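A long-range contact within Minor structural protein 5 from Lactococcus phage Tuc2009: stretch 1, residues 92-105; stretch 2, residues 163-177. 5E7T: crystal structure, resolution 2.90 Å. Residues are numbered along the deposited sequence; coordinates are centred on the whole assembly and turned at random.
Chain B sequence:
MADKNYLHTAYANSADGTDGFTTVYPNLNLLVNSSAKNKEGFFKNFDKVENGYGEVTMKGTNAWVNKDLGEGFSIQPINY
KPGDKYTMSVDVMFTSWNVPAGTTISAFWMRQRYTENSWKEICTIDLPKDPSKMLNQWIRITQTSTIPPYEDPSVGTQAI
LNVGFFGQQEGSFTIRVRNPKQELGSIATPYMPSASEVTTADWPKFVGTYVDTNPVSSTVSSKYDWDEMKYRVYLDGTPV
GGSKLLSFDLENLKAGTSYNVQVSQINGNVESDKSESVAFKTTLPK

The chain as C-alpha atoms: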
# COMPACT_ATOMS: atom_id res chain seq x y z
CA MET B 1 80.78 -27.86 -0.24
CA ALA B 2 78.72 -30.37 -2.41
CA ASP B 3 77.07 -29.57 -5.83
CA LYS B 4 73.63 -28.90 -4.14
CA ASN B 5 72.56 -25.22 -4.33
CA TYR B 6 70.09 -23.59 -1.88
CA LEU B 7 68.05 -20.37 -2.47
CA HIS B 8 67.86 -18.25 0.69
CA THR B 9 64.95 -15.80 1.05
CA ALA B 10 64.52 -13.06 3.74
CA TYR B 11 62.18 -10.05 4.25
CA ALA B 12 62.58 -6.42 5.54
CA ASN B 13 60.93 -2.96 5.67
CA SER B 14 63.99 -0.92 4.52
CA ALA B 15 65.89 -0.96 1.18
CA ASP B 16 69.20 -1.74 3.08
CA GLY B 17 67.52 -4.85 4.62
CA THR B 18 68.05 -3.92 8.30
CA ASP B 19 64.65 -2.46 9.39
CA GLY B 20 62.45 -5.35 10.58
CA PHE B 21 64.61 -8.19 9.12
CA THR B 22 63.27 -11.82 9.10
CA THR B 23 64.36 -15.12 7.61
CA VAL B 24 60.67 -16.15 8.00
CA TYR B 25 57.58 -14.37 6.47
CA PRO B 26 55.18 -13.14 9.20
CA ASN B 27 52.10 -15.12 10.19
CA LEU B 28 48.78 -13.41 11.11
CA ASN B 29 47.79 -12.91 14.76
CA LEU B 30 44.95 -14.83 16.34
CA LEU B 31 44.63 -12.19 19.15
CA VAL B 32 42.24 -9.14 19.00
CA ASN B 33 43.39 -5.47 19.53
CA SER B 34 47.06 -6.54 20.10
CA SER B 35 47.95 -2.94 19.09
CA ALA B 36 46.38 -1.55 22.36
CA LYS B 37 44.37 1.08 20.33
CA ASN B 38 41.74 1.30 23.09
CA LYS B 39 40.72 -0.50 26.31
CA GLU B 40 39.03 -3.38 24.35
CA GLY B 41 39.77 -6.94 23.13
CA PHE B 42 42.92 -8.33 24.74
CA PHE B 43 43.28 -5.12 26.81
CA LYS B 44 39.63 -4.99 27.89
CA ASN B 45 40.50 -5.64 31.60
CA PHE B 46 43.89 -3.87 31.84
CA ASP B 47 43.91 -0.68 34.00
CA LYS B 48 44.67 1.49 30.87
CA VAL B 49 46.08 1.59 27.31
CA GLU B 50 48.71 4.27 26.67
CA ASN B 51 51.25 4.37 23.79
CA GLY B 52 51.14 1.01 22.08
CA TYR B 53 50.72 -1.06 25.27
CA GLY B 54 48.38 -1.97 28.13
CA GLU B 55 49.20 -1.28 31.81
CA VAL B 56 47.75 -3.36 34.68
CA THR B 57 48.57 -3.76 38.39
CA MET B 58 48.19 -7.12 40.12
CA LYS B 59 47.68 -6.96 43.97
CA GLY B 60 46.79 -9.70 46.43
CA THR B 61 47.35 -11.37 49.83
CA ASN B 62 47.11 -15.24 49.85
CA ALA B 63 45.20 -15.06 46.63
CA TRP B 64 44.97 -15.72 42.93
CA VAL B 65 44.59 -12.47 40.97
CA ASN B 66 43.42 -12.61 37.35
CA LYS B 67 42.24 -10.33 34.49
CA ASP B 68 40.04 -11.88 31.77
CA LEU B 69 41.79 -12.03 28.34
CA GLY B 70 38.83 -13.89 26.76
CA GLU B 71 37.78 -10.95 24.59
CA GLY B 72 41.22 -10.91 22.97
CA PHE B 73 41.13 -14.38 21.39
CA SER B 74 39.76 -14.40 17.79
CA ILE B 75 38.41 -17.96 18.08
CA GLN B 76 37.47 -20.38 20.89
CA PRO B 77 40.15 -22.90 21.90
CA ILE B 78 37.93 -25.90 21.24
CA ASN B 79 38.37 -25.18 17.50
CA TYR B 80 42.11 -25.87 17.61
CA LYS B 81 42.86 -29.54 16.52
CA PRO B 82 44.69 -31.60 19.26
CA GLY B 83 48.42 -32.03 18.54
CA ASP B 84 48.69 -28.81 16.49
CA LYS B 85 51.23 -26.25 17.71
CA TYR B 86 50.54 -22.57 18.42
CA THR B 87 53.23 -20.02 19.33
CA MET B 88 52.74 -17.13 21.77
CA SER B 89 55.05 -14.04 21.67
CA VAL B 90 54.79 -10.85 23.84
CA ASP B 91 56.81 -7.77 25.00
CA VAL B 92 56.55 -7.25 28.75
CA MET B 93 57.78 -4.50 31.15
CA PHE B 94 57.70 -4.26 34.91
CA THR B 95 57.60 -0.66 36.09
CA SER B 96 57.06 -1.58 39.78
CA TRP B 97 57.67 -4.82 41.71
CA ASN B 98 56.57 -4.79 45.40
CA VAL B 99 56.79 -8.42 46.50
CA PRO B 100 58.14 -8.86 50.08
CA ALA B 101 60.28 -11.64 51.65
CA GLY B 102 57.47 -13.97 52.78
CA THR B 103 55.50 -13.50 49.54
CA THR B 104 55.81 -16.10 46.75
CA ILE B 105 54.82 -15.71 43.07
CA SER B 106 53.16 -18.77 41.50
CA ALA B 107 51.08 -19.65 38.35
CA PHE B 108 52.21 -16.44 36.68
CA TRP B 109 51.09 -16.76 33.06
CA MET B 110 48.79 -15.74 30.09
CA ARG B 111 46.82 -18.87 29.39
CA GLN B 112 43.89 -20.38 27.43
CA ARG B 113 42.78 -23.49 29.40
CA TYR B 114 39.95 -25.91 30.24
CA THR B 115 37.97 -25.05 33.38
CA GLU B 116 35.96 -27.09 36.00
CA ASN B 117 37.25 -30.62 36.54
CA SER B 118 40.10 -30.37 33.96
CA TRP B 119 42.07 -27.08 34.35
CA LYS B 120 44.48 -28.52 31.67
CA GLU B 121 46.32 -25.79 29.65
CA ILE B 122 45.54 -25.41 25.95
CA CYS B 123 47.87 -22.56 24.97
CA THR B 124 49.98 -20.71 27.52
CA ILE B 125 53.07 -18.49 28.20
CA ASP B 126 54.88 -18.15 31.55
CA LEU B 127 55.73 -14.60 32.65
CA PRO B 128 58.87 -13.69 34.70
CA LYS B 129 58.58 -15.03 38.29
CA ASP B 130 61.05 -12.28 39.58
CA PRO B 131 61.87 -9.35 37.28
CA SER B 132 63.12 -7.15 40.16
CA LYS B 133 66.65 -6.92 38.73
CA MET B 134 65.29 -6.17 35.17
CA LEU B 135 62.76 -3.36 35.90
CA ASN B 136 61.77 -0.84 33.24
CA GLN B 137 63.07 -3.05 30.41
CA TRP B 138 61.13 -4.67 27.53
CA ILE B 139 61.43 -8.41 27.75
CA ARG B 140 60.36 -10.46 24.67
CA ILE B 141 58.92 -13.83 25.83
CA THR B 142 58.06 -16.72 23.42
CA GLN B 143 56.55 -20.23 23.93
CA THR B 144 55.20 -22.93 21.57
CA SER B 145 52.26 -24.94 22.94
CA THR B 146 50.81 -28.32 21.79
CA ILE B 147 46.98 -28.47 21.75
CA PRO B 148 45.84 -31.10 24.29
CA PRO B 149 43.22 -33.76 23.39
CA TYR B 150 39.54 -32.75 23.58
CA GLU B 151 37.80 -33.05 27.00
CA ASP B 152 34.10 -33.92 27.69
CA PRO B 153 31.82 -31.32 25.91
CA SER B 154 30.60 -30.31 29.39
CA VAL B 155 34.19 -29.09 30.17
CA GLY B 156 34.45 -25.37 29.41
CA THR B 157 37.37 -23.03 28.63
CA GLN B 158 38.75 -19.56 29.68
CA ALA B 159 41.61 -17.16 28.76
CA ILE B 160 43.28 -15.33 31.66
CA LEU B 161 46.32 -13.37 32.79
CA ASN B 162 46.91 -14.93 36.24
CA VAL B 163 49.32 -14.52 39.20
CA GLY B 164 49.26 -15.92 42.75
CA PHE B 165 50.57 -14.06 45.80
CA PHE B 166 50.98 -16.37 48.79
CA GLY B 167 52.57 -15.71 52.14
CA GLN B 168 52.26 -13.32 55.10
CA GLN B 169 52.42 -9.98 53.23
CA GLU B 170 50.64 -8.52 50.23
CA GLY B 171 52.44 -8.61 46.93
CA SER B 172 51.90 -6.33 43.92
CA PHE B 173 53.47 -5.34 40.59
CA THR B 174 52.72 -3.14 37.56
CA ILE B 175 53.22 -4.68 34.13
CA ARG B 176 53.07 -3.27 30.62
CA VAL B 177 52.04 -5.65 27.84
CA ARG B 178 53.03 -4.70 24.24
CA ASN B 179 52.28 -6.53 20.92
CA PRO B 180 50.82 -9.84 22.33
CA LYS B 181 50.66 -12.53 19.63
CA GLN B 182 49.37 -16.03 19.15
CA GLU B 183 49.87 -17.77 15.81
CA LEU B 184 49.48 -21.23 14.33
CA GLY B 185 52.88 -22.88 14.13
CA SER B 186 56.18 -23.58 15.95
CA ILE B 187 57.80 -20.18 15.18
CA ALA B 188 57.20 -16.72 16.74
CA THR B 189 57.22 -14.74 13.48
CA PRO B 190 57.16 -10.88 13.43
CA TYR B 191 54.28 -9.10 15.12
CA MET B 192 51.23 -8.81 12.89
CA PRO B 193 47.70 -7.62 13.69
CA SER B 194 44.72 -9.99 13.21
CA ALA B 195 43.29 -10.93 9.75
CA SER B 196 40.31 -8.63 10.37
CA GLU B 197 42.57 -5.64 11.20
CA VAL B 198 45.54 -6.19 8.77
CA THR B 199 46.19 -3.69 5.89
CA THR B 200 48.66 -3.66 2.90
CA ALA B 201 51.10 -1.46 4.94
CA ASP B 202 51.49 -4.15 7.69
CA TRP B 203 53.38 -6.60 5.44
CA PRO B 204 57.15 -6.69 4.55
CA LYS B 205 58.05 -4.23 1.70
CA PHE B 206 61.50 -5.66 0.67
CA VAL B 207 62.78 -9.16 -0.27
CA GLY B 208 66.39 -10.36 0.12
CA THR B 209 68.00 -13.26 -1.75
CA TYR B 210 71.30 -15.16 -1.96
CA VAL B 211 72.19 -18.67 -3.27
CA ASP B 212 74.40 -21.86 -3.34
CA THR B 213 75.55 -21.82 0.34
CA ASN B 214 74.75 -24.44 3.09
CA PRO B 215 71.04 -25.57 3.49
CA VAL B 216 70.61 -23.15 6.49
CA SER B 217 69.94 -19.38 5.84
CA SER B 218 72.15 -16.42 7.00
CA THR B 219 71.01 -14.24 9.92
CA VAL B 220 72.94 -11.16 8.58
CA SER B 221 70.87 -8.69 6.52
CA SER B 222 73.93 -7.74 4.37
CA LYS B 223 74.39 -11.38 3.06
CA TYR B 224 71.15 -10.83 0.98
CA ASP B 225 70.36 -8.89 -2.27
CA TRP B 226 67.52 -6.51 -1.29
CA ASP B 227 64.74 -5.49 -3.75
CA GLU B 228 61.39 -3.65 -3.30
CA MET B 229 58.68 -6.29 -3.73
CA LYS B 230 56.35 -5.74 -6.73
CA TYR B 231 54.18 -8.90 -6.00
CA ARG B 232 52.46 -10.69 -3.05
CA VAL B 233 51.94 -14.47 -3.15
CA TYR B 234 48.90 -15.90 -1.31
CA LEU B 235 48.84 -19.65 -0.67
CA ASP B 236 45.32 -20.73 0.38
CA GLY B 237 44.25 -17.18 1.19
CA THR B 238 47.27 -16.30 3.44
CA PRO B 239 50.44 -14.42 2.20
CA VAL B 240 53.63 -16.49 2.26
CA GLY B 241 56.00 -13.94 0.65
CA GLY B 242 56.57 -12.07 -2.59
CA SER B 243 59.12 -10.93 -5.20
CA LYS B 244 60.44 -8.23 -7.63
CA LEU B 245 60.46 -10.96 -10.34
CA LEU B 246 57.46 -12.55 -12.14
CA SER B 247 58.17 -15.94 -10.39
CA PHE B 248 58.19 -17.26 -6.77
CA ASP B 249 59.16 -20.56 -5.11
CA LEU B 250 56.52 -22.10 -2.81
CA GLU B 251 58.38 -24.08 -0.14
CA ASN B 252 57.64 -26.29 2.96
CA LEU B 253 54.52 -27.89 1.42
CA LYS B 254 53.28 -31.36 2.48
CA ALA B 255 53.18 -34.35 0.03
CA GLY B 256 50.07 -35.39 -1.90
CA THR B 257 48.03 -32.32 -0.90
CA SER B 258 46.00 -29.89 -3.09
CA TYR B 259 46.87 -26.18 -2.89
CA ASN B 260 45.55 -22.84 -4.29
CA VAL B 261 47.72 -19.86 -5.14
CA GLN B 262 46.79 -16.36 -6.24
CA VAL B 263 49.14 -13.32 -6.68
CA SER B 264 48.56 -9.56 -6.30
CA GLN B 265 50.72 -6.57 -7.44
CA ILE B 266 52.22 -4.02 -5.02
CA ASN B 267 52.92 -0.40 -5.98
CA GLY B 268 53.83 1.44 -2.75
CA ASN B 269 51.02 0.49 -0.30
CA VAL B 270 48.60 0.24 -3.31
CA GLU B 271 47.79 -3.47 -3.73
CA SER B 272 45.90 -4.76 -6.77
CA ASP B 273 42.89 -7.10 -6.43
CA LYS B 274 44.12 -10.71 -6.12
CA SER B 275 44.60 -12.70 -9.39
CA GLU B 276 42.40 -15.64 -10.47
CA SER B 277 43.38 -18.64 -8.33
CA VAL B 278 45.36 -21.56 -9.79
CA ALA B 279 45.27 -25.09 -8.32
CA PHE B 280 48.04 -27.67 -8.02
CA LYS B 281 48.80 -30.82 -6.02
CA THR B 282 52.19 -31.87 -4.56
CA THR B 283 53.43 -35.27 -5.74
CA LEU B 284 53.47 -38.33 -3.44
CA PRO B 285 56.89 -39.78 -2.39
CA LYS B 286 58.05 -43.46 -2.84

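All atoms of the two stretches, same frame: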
# COMPACT_ATOMS: atom_id res chain seq x y z
N VAL B 92 57.01 -7.46 27.39
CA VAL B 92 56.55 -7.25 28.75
C VAL B 92 57.51 -6.33 29.54
O VAL B 92 58.73 -6.42 29.37
CB VAL B 92 56.35 -8.67 29.35
CG1 VAL B 92 57.13 -8.92 30.62
CG2 VAL B 92 54.88 -8.97 29.51
N MET B 93 56.96 -5.43 30.36
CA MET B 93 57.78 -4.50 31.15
C MET B 93 57.24 -4.31 32.53
O MET B 93 56.06 -4.05 32.69
CB MET B 93 57.92 -3.16 30.44
CG MET B 93 58.45 -2.06 31.30
SD MET B 93 59.15 -0.80 30.25
CE MET B 93 59.06 0.48 31.30
N PHE B 94 58.12 -4.43 33.54
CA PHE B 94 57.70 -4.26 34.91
C PHE B 94 58.21 -2.93 35.36
O PHE B 94 59.43 -2.72 35.40
CB PHE B 94 58.23 -5.40 35.80
CG PHE B 94 57.62 -6.75 35.47
CD1 PHE B 94 58.10 -7.51 34.40
CD2 PHE B 94 56.58 -7.26 36.23
CE1 PHE B 94 57.56 -8.76 34.13
CE2 PHE B 94 56.03 -8.50 35.93
CZ PHE B 94 56.53 -9.25 34.89
N THR B 95 57.28 -2.01 35.66
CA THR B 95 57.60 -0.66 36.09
C THR B 95 57.69 -0.54 37.60
O THR B 95 58.27 0.42 38.12
CB THR B 95 56.65 0.33 35.46
OG1 THR B 95 55.36 0.15 36.00
CG2 THR B 95 56.57 0.19 33.98
N SER B 96 57.11 -1.52 38.31
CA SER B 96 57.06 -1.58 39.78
C SER B 96 56.94 -3.02 40.19
O SER B 96 56.14 -3.75 39.60
CB SER B 96 55.87 -0.77 40.30
OG SER B 96 55.31 -1.29 41.49
N TRP B 97 57.71 -3.44 41.20
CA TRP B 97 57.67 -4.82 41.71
C TRP B 97 57.79 -4.79 43.24
O TRP B 97 58.89 -4.68 43.77
CB TRP B 97 58.77 -5.67 41.04
CG TRP B 97 58.83 -7.09 41.52
CD1 TRP B 97 59.57 -7.58 42.55
CD2 TRP B 97 58.12 -8.22 40.97
NE1 TRP B 97 59.32 -8.92 42.72
CE2 TRP B 97 58.44 -9.34 41.76
CE3 TRP B 97 57.22 -8.38 39.91
CZ2 TRP B 97 57.95 -10.61 41.48
CZ3 TRP B 97 56.72 -9.63 39.64
CH2 TRP B 97 57.08 -10.74 40.43
N ASN B 98 56.64 -4.84 43.93
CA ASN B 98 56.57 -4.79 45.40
C ASN B 98 56.11 -6.11 45.96
O ASN B 98 54.94 -6.26 46.31
CB ASN B 98 55.70 -3.62 45.90
CG ASN B 98 55.98 -2.30 45.20
OD1 ASN B 98 55.18 -1.83 44.37
ND2 ASN B 98 57.12 -1.67 45.51
N VAL B 99 57.02 -7.07 46.00
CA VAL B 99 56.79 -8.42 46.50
C VAL B 99 57.78 -8.68 47.66
O VAL B 99 59.00 -8.85 47.45
CB VAL B 99 56.88 -9.47 45.37
CG1 VAL B 99 56.76 -10.89 45.91
CG2 VAL B 99 55.82 -9.22 44.30
N PRO B 100 57.27 -8.69 48.90
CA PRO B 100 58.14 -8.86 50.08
C PRO B 100 58.79 -10.23 50.21
O PRO B 100 58.62 -11.09 49.34
CB PRO B 100 57.20 -8.56 51.25
CG PRO B 100 56.04 -7.87 50.67
CD PRO B 100 55.88 -8.47 49.32
N ALA B 101 59.54 -10.42 51.31
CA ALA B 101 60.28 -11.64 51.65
C ALA B 101 59.41 -12.90 51.74
O ALA B 101 59.70 -13.90 51.06
CB ALA B 101 61.03 -11.43 52.95
N GLY B 102 58.36 -12.84 52.56
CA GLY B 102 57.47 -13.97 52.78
C GLY B 102 56.59 -14.33 51.61
O GLY B 102 56.10 -15.46 51.53
N THR B 103 56.40 -13.37 50.68
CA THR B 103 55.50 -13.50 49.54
C THR B 103 56.17 -14.18 48.33
O THR B 103 57.23 -13.78 47.85
CB THR B 103 54.87 -12.16 49.21
OG1 THR B 103 54.54 -11.52 50.45
CG2 THR B 103 53.60 -12.31 48.39
N THR B 104 55.47 -15.21 47.84
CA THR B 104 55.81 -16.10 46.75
C THR B 104 54.88 -15.91 45.54
O THR B 104 53.66 -15.82 45.68
CB THR B 104 55.79 -17.52 47.32
OG1 THR B 104 56.89 -17.63 48.23
CG2 THR B 104 55.87 -18.60 46.26
N ILE B 105 55.49 -15.85 44.35
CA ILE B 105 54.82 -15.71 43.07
C ILE B 105 54.66 -17.11 42.47
O ILE B 105 55.66 -17.82 42.29
CB ILE B 105 55.66 -14.80 42.15
CG1 ILE B 105 55.74 -13.37 42.68
CG2 ILE B 105 55.18 -14.86 40.70
CD1 ILE B 105 54.47 -12.49 42.53
N VAL B 163 48.20 -14.55 38.26
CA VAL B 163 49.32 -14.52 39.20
C VAL B 163 48.77 -14.86 40.58
O VAL B 163 47.61 -14.56 40.87
CB VAL B 163 50.17 -13.22 39.20
CG1 VAL B 163 49.41 -12.05 39.78
CG2 VAL B 163 51.50 -13.42 39.94
N GLY B 164 49.59 -15.52 41.40
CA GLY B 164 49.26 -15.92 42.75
C GLY B 164 50.27 -15.38 43.73
O GLY B 164 51.47 -15.58 43.58
N PHE B 165 49.76 -14.65 44.73
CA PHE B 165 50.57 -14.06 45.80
C PHE B 165 50.22 -14.81 47.08
O PHE B 165 49.08 -14.75 47.56
CB PHE B 165 50.27 -12.57 45.96
CG PHE B 165 50.40 -11.71 44.73
CD1 PHE B 165 51.60 -11.10 44.41
CD2 PHE B 165 49.29 -11.41 43.95
CE1 PHE B 165 51.70 -10.23 43.32
CE2 PHE B 165 49.39 -10.54 42.87
CZ PHE B 165 50.59 -9.95 42.57
N PHE B 166 51.18 -15.58 47.58
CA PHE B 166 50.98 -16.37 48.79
C PHE B 166 52.08 -16.11 49.80
O PHE B 166 53.25 -15.95 49.43
CB PHE B 166 50.80 -17.85 48.48
CG PHE B 166 49.51 -18.10 47.73
CD1 PHE B 166 48.31 -18.24 48.41
CD2 PHE B 166 49.49 -18.14 46.34
CE1 PHE B 166 47.11 -18.41 47.72
CE2 PHE B 166 48.29 -18.32 45.65
CZ PHE B 166 47.11 -18.45 46.35
N GLY B 167 51.68 -16.03 51.05
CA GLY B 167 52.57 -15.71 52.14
C GLY B 167 51.96 -14.63 53.01
O GLY B 167 50.87 -14.13 52.70
N GLN B 168 52.68 -14.27 54.08
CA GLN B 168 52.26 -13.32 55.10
C GLN B 168 51.82 -11.97 54.56
O GLN B 168 50.69 -11.54 54.85
CB GLN B 168 53.37 -13.15 56.15
CG GLN B 168 52.89 -13.24 57.58
CD GLN B 168 53.95 -13.87 58.45
OE1 GLN B 168 53.98 -15.10 58.65
NE2 GLN B 168 54.87 -13.05 58.97
N GLN B 169 52.68 -11.31 53.75
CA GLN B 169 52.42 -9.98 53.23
C GLN B 169 51.84 -9.94 51.84
O GLN B 169 51.92 -10.90 51.07
CB GLN B 169 53.68 -9.13 53.29
CG GLN B 169 54.08 -8.70 54.69
CD GLN B 169 55.50 -8.20 54.66
OE1 GLN B 169 56.46 -8.98 54.58
NE2 GLN B 169 55.65 -6.88 54.65
N GLU B 170 51.24 -8.79 51.52
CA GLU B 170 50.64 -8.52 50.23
C GLU B 170 51.77 -8.33 49.26
O GLU B 170 52.81 -7.75 49.61
CB GLU B 170 49.81 -7.23 50.30
CG GLU B 170 49.09 -6.86 49.02
CD GLU B 170 48.39 -5.53 49.11
OE1 GLU B 170 49.08 -4.49 49.13
OE2 GLU B 170 47.14 -5.53 49.16
N GLY B 171 51.53 -8.78 48.04
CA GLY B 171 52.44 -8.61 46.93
C GLY B 171 51.71 -7.90 45.82
O GLY B 171 50.51 -8.10 45.63
N SER B 172 52.44 -7.06 45.07
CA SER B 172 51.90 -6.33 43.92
C SER B 172 52.99 -5.98 42.91
O SER B 172 54.16 -5.91 43.25
CB SER B 172 51.15 -5.06 44.35
OG SER B 172 51.95 -4.30 45.24
N PHE B 173 52.58 -5.78 41.66
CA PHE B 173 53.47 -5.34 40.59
C PHE B 173 52.66 -4.60 39.53
O PHE B 173 51.44 -4.72 39.50
CB PHE B 173 54.33 -6.48 39.98
CG PHE B 173 53.57 -7.63 39.37
CD1 PHE B 173 53.08 -7.55 38.07
CD2 PHE B 173 53.35 -8.80 40.09
CE1 PHE B 173 52.36 -8.61 37.52
CE2 PHE B 173 52.62 -9.86 39.54
CZ PHE B 173 52.13 -9.75 38.26
N THR B 174 53.35 -3.84 38.67
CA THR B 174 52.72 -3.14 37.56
C THR B 174 53.46 -3.62 36.35
O THR B 174 54.68 -3.66 36.36
CB THR B 174 52.74 -1.65 37.77
OG1 THR B 174 52.24 -1.36 39.08
CG2 THR B 174 51.93 -0.94 36.74
N ILE B 175 52.70 -4.08 35.36
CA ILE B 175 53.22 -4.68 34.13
C ILE B 175 52.64 -4.00 32.92
O ILE B 175 51.46 -3.63 32.91
CB ILE B 175 52.96 -6.22 34.12
CG1 ILE B 175 53.71 -6.93 32.96
CG2 ILE B 175 51.46 -6.58 34.15
CD1 ILE B 175 53.54 -8.46 32.88
N ARG B 176 53.47 -3.83 31.90
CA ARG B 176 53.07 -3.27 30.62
C ARG B 176 53.15 -4.40 29.61
O ARG B 176 54.12 -5.16 29.63
CB ARG B 176 53.97 -2.11 30.25
CG ARG B 176 53.64 -0.90 31.09
CD ARG B 176 54.57 0.23 30.79
NE ARG B 176 54.16 1.44 31.49
CZ ARG B 176 54.78 2.61 31.36
NH1 ARG B 176 55.82 2.73 30.54
NH2 ARG B 176 54.37 3.67 32.03
N VAL B 177 52.09 -4.58 28.82
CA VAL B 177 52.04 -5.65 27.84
C VAL B 177 51.91 -5.00 26.46
O VAL B 177 50.97 -4.26 26.22
CB VAL B 177 50.91 -6.64 28.16
CG1 VAL B 177 50.67 -7.60 27.01
CG2 VAL B 177 51.18 -7.39 29.46

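Extended strands alternate their side chains between two faces, and antiparallel pairing sets partners side by side; this contact from a phage structural protein illustrates how one face of a sheet becomes its apolar centre. Phe173 lies at the middle. Its ring meets that of Phe94 obliquely, with Phe94 CE2 3.8 Å from Phe173 CD1, while the six-membered ring of Trp97 runs nearly parallel to it but is slid aside, so the two barely overlap; the closest approach is Trp97 CE3 to Phe173 CB at 3.5 Å, and Trp97 CZ3 comes equally near Phe173 CD2. Ile175 covers one face of the Phe94 ring, its CG1 4.2 Å from the ring centroid and almost on the ring normal, and its CD1 also reaches Val92 CG2 at 3.7 Å. Further along the same face, Ile105 CD1 packs against Phe165 CE1 at 3.7 Å.

The backbone holds these side chains in register. Met93 and Arg176 exchange two hydrogen bonds, Met93 N to Arg176 O at 2.9 Å and Arg176 N to Met93 O at 2.7 Å. A bulge then intervenes: Thr95 N and Ser96 O both bond to Thr174, at its O (3.2 Å) and its N (2.9 Å) respectively. The extra residue shifts the register by one, yet Trp97 still returns to the face that carries Phe94.

The other face, carrying Met93, Ser96, Thr174 and Arg176, is more polar. From the bulge, Thr95 sets its CG2 over the Arg176 guanidinium, 3.7 Å from Arg176 NE, and Met93 CE lies 4.0 Å from Arg176 NH1. Toward the loops, Thr103 OG1 donates to Gln169 O at 2.8 Å, a side-chain tie where strand pairing has lapsed. Gly167 adopts backbone angles that call for glycine, and a CB there would also clash with Gly102 O. Pairing resumes where Thr104 N bonds Phe166 O at 2.8 Å.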